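Local coordinates for rhamnose ABC transporter, rhamnose-binding protein (PDB 5BQ3) that probably binds a sugar, most likely rhamnose, and delivers it to an ABC transporter for import, at residues A[143-148]-A[244-249]; A[155-160]-A[187-192]. All blocks are in the same frame, centred on the assembly; numbering follows the deposited sequence.

Contact 1: residues A[143-148]-A[244-249]; sequences DMVSDQ and FLTGLG
Gln148 meets Phe244 through three different groups. Its CB lies 4.2 Å from the centroid of the Phe244 ring and 27° off the ring normal, the position of a CH-pi contact over the face. The backbone O of Gln148 sits above this same face but displaced toward the rim, 3.5 Å from Phe244 CE2. The side-chain amide reaches the base of the ring, with NE2 3.5 Å from Phe244 CD1, and its plane stands 68° from that of the ring. The other amide branch points to Thr246, whose CB is 3.9 Å from Gln148 OE1.

Thr246 presents two branches to the helix. CG2 packs 3.6 Å from Val145 CG2, the two side chains crossing at about a right angle. OG1, anti to the backbone N (chi1 -172°), is 3.3 Å from the terminal CE of selenomethionine Met144. That hydroxyl finds its hydrogen bond beyond the pair, at the carbonyl of Glu265, so Met144 offers it apolar cover and not a polar partner.

The axes of helix 143-148 and strand 244-247 run nearly antiparallel and approach to 8.6 Å. This is the helix-on-sheet layering of an alpha/beta lobe, here with helix 134-149 lying against an outermost strand of a parallel sheet, as in the periplasmic binding protein fold.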
loop_
_atom_site.group_PDB
_atom_site.type_symbol
_atom_site.label_atom_id
_atom_site.label_comp_id
_atom_site.label_asym_id
_atom_site.label_seq_id
_atom_site.Cartn_x
_atom_site.Cartn_y
_atom_site.Cartn_z
ATOM N N ASP A 143 4.343 -16.522 5.251
ATOM C CA ASP A 143 5.766 -16.749 5.537
ATOM C C ASP A 143 6.108 -16.349 6.971
ATOM O O ASP A 143 6.836 -17.077 7.633
ATOM C CB ASP A 143 6.660 -15.974 4.552
ATOM C CG ASP A 143 7.038 -16.711 3.278
ATOM O OD1 ASP A 143 6.399 -17.739 2.972
ATOM O OD2 ASP A 143 7.966 -16.249 2.580
HETATM N N MSE A 144 5.581 -15.196 7.442
HETATM C CA MSE A 144 5.783 -14.671 8.799
HETATM C C MSE A 144 5.068 -15.549 9.827
HETATM O O MSE A 144 5.630 -15.810 10.889
HETATM C CB MSE A 144 5.294 -13.216 8.909
HETATM C CG MSE A 144 6.097 -12.239 8.038
HETATM SE SE MSE A 144 5.654 -10.361 8.292
HETATM C CE MSE A 144 3.789 -10.371 7.784
ATOM N N VAL A 145 3.843 -16.027 9.497
ATOM C CA VAL A 145 3.044 -16.906 10.360
ATOM C C VAL A 145 3.792 -18.215 10.558
ATOM O O VAL A 145 4.133 -18.543 11.691
ATOM C CB VAL A 145 1.611 -17.147 9.814
ATOM C CG1 VAL A 145 0.858 -18.164 10.659
ATOM C CG2 VAL A 145 0.829 -15.855 9.748
ATOM N N SER A 146 4.070 -18.931 9.447
ATOM C CA SER A 146 4.768 -20.218 9.397
ATOM C C SER A 146 6.096 -20.177 10.154
ATOM O O SER A 146 6.384 -21.097 10.919
ATOM C CB SER A 146 5.004 -20.634 7.948
ATOM O OG SER A 146 5.416 -21.988 7.864
ATOM N N ASP A 147 6.870 -19.089 9.980
ATOM C CA ASP A 147 8.163 -18.871 10.630
ATOM C C ASP A 147 8.007 -18.709 12.156
ATOM O O ASP A 147 8.802 -19.277 12.907
ATOM C CB ASP A 147 8.856 -17.634 10.021
ATOM C CG ASP A 147 10.188 -17.248 10.634
ATOM O OD1 ASP A 147 11.103 -18.107 10.665
ATOM O OD2 ASP A 147 10.334 -16.072 11.039
ATOM N N GLN A 148 6.980 -17.954 12.604
ATOM C CA GLN A 148 6.732 -17.677 14.016
ATOM C C GLN A 148 6.099 -18.866 14.755
ATOM O O GLN A 148 6.536 -19.158 15.871
ATOM C CB GLN A 148 5.872 -16.420 14.179
ATOM C CG GLN A 148 6.677 -15.124 14.050
ATOM C CD GLN A 148 5.819 -13.887 13.929
ATOM O OE1 GLN A 148 5.856 -13.183 12.919
ATOM N NE2 GLN A 148 5.056 -13.571 14.970
ATOM N N PHE A 244 1.322 -15.372 19.083
ATOM C CA PHE A 244 2.016 -14.512 18.126
ATOM C C PHE A 244 1.041 -13.628 17.356
ATOM O O PHE A 244 -0.082 -14.040 17.082
ATOM C CB PHE A 244 2.843 -15.355 17.138
ATOM C CG PHE A 244 4.010 -16.080 17.759
ATOM C CD1 PHE A 244 5.260 -15.477 17.843
ATOM C CD2 PHE A 244 3.866 -17.375 18.243
ATOM C CE1 PHE A 244 6.341 -16.150 18.423
ATOM C CE2 PHE A 244 4.946 -18.047 18.822
ATOM C CZ PHE A 244 6.176 -17.429 18.907
ATOM N N LEU A 245 1.471 -12.413 17.004
ATOM C CA LEU A 245 0.643 -11.496 16.237
ATOM C C LEU A 245 1.441 -10.919 15.080
ATOM O O LEU A 245 2.513 -10.345 15.270
ATOM C CB LEU A 245 0.033 -10.378 17.107
ATOM C CG LEU A 245 -0.759 -9.290 16.358
ATOM C CD1 LEU A 245 -2.060 -9.824 15.778
ATOM C CD2 LEU A 245 -1.025 -8.120 17.237
ATOM N N THR A 246 0.890 -11.074 13.881
ATOM C CA THR A 246 1.474 -10.575 12.646
ATOM C C THR A 246 0.339 -10.086 11.728
ATOM O O THR A 246 -0.844 -10.208 12.066
ATOM C CB THR A 246 2.391 -11.645 12.013
ATOM O OG1 THR A 246 3.097 -11.063 10.921
ATOM C CG2 THR A 246 1.646 -12.886 11.560
ATOM N N GLY A 247 0.722 -9.505 10.602
ATOM C CA GLY A 247 -0.207 -8.975 9.617
ATOM C C GLY A 247 0.347 -7.731 8.971
ATOM O O GLY A 247 1.544 -7.663 8.680
ATOM N N LEU A 248 -0.523 -6.735 8.761
ATOM C CA LEU A 248 -0.150 -5.464 8.145
ATOM C C LEU A 248 -0.373 -4.326 9.129
ATOM O O LEU A 248 -1.501 -4.121 9.565
ATOM C CB LEU A 248 -0.930 -5.233 6.836
ATOM C CG LEU A 248 -0.893 -6.365 5.803
ATOM C CD1 LEU A 248 -2.014 -6.224 4.828
ATOM C CD2 LEU A 248 0.432 -6.414 5.061
ATOM N N GLY A 249 0.702 -3.622 9.485
ATOM C CA GLY A 249 0.653 -2.520 10.444
ATOM C C GLY A 249 1.509 -1.306 10.136
ATOM O O GLY A 249 2.258 -1.298 9.157
#

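Contact 2: residues A[155-160]-A[187-192]; sequences VAILSA and IEIVAK
Val155, Ile157 and Ile189 send their side chains to one face of a parallel strand pair, the two strands of a beta-alpha-beta unit whose crossover is helix 165-180. Ile189 is the middle member of this apolar group. Its chi2 of -59° turns CD1 to where it meets both neighbours on the other strand: Val155 CG1 at 4.0 Å and Ile157 CD1 at 3.9 Å. Each of these side chains crosses that of Ile189 at a slant, methyl against methyl. The second branch of Val155 serves a different partner, with CG2 3.8 Å from Ile187 CG2. Ile189 also touches Ile178 of helix 165-180, while Val155 and Ile187 pack on helix 134-149. An alanine at Ile189 would probably leave Val155 CG1 and Ile157 CD1 without their shared methyl partner and open a gap beneath the crossover helix.

On the opposite face of the pair Ala156 CB touches Ala191 CB at 3.9 Å, on the side covered by Leu209 of helix 199-212.

The strand axes are turned 26° from each other, and the bonding steps out of regular register. Val155 N donates to Glu188 O (2.8 Å) and Val155 O accepts from Val190 N (2.8 Å), yet Ile157 N goes to Ala191 O (2.9 Å), one residue later than an unbroken parallel ladder would give. Val155 is thus matched with Ile189 but Ile157 with Lys192, so the strand 187-192 holds one extra residue. This is a beta bulge, and Val190 bears its mark in a psi of -14°. At that point Val190 CG2 lies 3.5 Å from Val155 O, the same carbonyl oxygen that its own backbone N binds.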
loop_
_atom_site.group_PDB
_atom_site.type_symbol
_atom_site.label_atom_id
_atom_site.label_comp_id
_atom_site.label_asym_id
_atom_site.label_seq_id
_atom_site.Cartn_x
_atom_site.Cartn_y
_atom_site.Cartn_z
ATOM N N VAL A 155 -4.238 -20.972 13.755
ATOM C CA VAL A 155 -4.157 -19.546 13.416
ATOM C C VAL A 155 -5.570 -18.956 13.204
ATOM O O VAL A 155 -6.442 -19.630 12.664
ATOM C CB VAL A 155 -3.251 -19.356 12.160
ATOM C CG1 VAL A 155 -3.127 -17.891 11.756
ATOM C CG2 VAL A 155 -1.869 -19.961 12.379
ATOM N N ALA A 156 -5.781 -17.699 13.637
ATOM C CA ALA A 156 -7.042 -16.968 13.485
ATOM C C ALA A 156 -6.821 -15.678 12.693
ATOM O O ALA A 156 -5.784 -15.039 12.847
ATOM C CB ALA A 156 -7.635 -16.653 14.848
ATOM N N ILE A 157 -7.789 -15.297 11.843
ATOM C CA ILE A 157 -7.690 -14.079 11.033
ATOM C C ILE A 157 -8.640 -13.004 11.591
ATOM O O ILE A 157 -9.833 -13.257 11.751
ATOM C CB ILE A 157 -7.937 -14.362 9.516
ATOM C CG1 ILE A 157 -6.903 -15.380 8.958
ATOM C CG2 ILE A 157 -7.924 -13.056 8.690
ATOM C CD1 ILE A 157 -7.291 -16.072 7.656
ATOM N N LEU A 158 -8.088 -11.813 11.898
ATOM C CA LEU A 158 -8.825 -10.641 12.366
ATOM C C LEU A 158 -8.735 -9.587 11.263
ATOM O O LEU A 158 -7.769 -8.819 11.197
ATOM C CB LEU A 158 -8.290 -10.121 13.720
ATOM C CG LEU A 158 -9.215 -9.152 14.483
ATOM C CD1 LEU A 158 -9.257 -9.480 15.944
ATOM C CD2 LEU A 158 -8.783 -7.713 14.301
ATOM N N SER A 159 -9.728 -9.599 10.363
ATOM C CA SER A 159 -9.799 -8.717 9.200
ATOM C C SER A 159 -10.527 -7.392 9.509
ATOM O O SER A 159 -10.906 -7.143 10.658
ATOM C CB SER A 159 -10.499 -9.447 8.061
ATOM O OG SER A 159 -10.317 -8.768 6.831
ATOM N N ALA A 160 -10.707 -6.540 8.476
ATOM C CA ALA A 160 -11.409 -5.255 8.553
ATOM C C ALA A 160 -12.928 -5.513 8.481
ATOM O O ALA A 160 -13.434 -6.263 9.313
ATOM C CB ALA A 160 -10.943 -4.352 7.422
ATOM N N ILE A 187 -0.353 -24.773 8.575
ATOM C CA ILE A 187 -1.145 -23.643 9.072
ATOM C C ILE A 187 -2.631 -24.021 9.012
ATOM O O ILE A 187 -3.161 -24.291 7.931
ATOM C CB ILE A 187 -0.842 -22.319 8.294
ATOM C CG1 ILE A 187 0.650 -21.922 8.405
ATOM C CG2 ILE A 187 -1.761 -21.172 8.761
ATOM C CD1 ILE A 187 1.173 -21.021 7.297
ATOM N N GLU A 188 -3.290 -24.046 10.178
ATOM C CA GLU A 188 -4.709 -24.372 10.277
ATOM C C GLU A 188 -5.503 -23.135 10.697
ATOM O O GLU A 188 -5.377 -22.682 11.837
ATOM C CB GLU A 188 -4.933 -25.536 11.262
ATOM C CG GLU A 188 -6.364 -26.060 11.284
ATOM C CD GLU A 188 -6.852 -26.691 12.577
ATOM O OE1 GLU A 188 -6.055 -26.805 13.537
ATOM O OE2 GLU A 188 -8.044 -27.068 12.629
ATOM N N ILE A 189 -6.313 -22.583 9.772
ATOM C CA ILE A 189 -7.177 -21.435 10.065
ATOM C C ILE A 189 -8.360 -21.975 10.876
ATOM O O ILE A 189 -9.035 -22.907 10.433
ATOM C CB ILE A 189 -7.605 -20.631 8.801
ATOM C CG1 ILE A 189 -6.385 -20.177 7.945
ATOM C CG2 ILE A 189 -8.532 -19.449 9.152
ATOM C CD1 ILE A 189 -5.292 -19.267 8.633
ATOM N N VAL A 190 -8.547 -21.447 12.092
ATOM C CA VAL A 190 -9.590 -21.909 13.014
ATOM C C VAL A 190 -10.687 -20.838 13.222
ATOM O O VAL A 190 -11.743 -21.160 13.762
ATOM C CB VAL A 190 -9.004 -22.395 14.373
ATOM C CG1 VAL A 190 -8.055 -23.573 14.179
ATOM C CG2 VAL A 190 -8.319 -21.265 15.134
ATOM N N ALA A 191 -10.434 -19.582 12.809
ATOM C CA ALA A 191 -11.386 -18.481 12.954
ATOM C C ALA A 191 -11.134 -17.353 11.951
ATOM O O ALA A 191 -9.992 -17.115 11.551
ATOM C CB ALA A 191 -11.337 -17.921 14.368
ATOM N N LYS A 192 -12.217 -16.650 11.570
ATOM C CA LYS A 192 -12.228 -15.497 10.671
ATOM C C LYS A 192 -13.183 -14.448 11.245
ATOM O O LYS A 192 -14.397 -14.518 11.020
ATOM C CB LYS A 192 -12.620 -15.899 9.238
ATOM C CG LYS A 192 -11.490 -16.530 8.431
ATOM C CD LYS A 192 -11.560 -16.142 6.954
ATOM C CE LYS A 192 -12.445 -17.044 6.138
ATOM N NZ LYS A 192 -12.651 -16.507 4.769
#

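Overall arrangement
Contacts 1 and 2 bear on one parallel sheet, ordered 187-194, 153-159, 218-221, 244-247. Contact 2 joins one outermost strand to its neighbour, whereas contact 1 sets helix 134-149 against the other outermost strand. Their centres are 12 Å apart, and the helix links them directly: Val145 CG1 lies 3.7 Å from Val155 CG2, and Ser146 CB lies 3.9 Å from Ile187 CD1. Helix 134-149 is followed, after a three-residue link, by strand 153-159, and both segments of contact 2 lie in the chain between the two segments of contact 1. Both belong to the same lobe; in this family, sugars typically bind in the cleft between two such lobes.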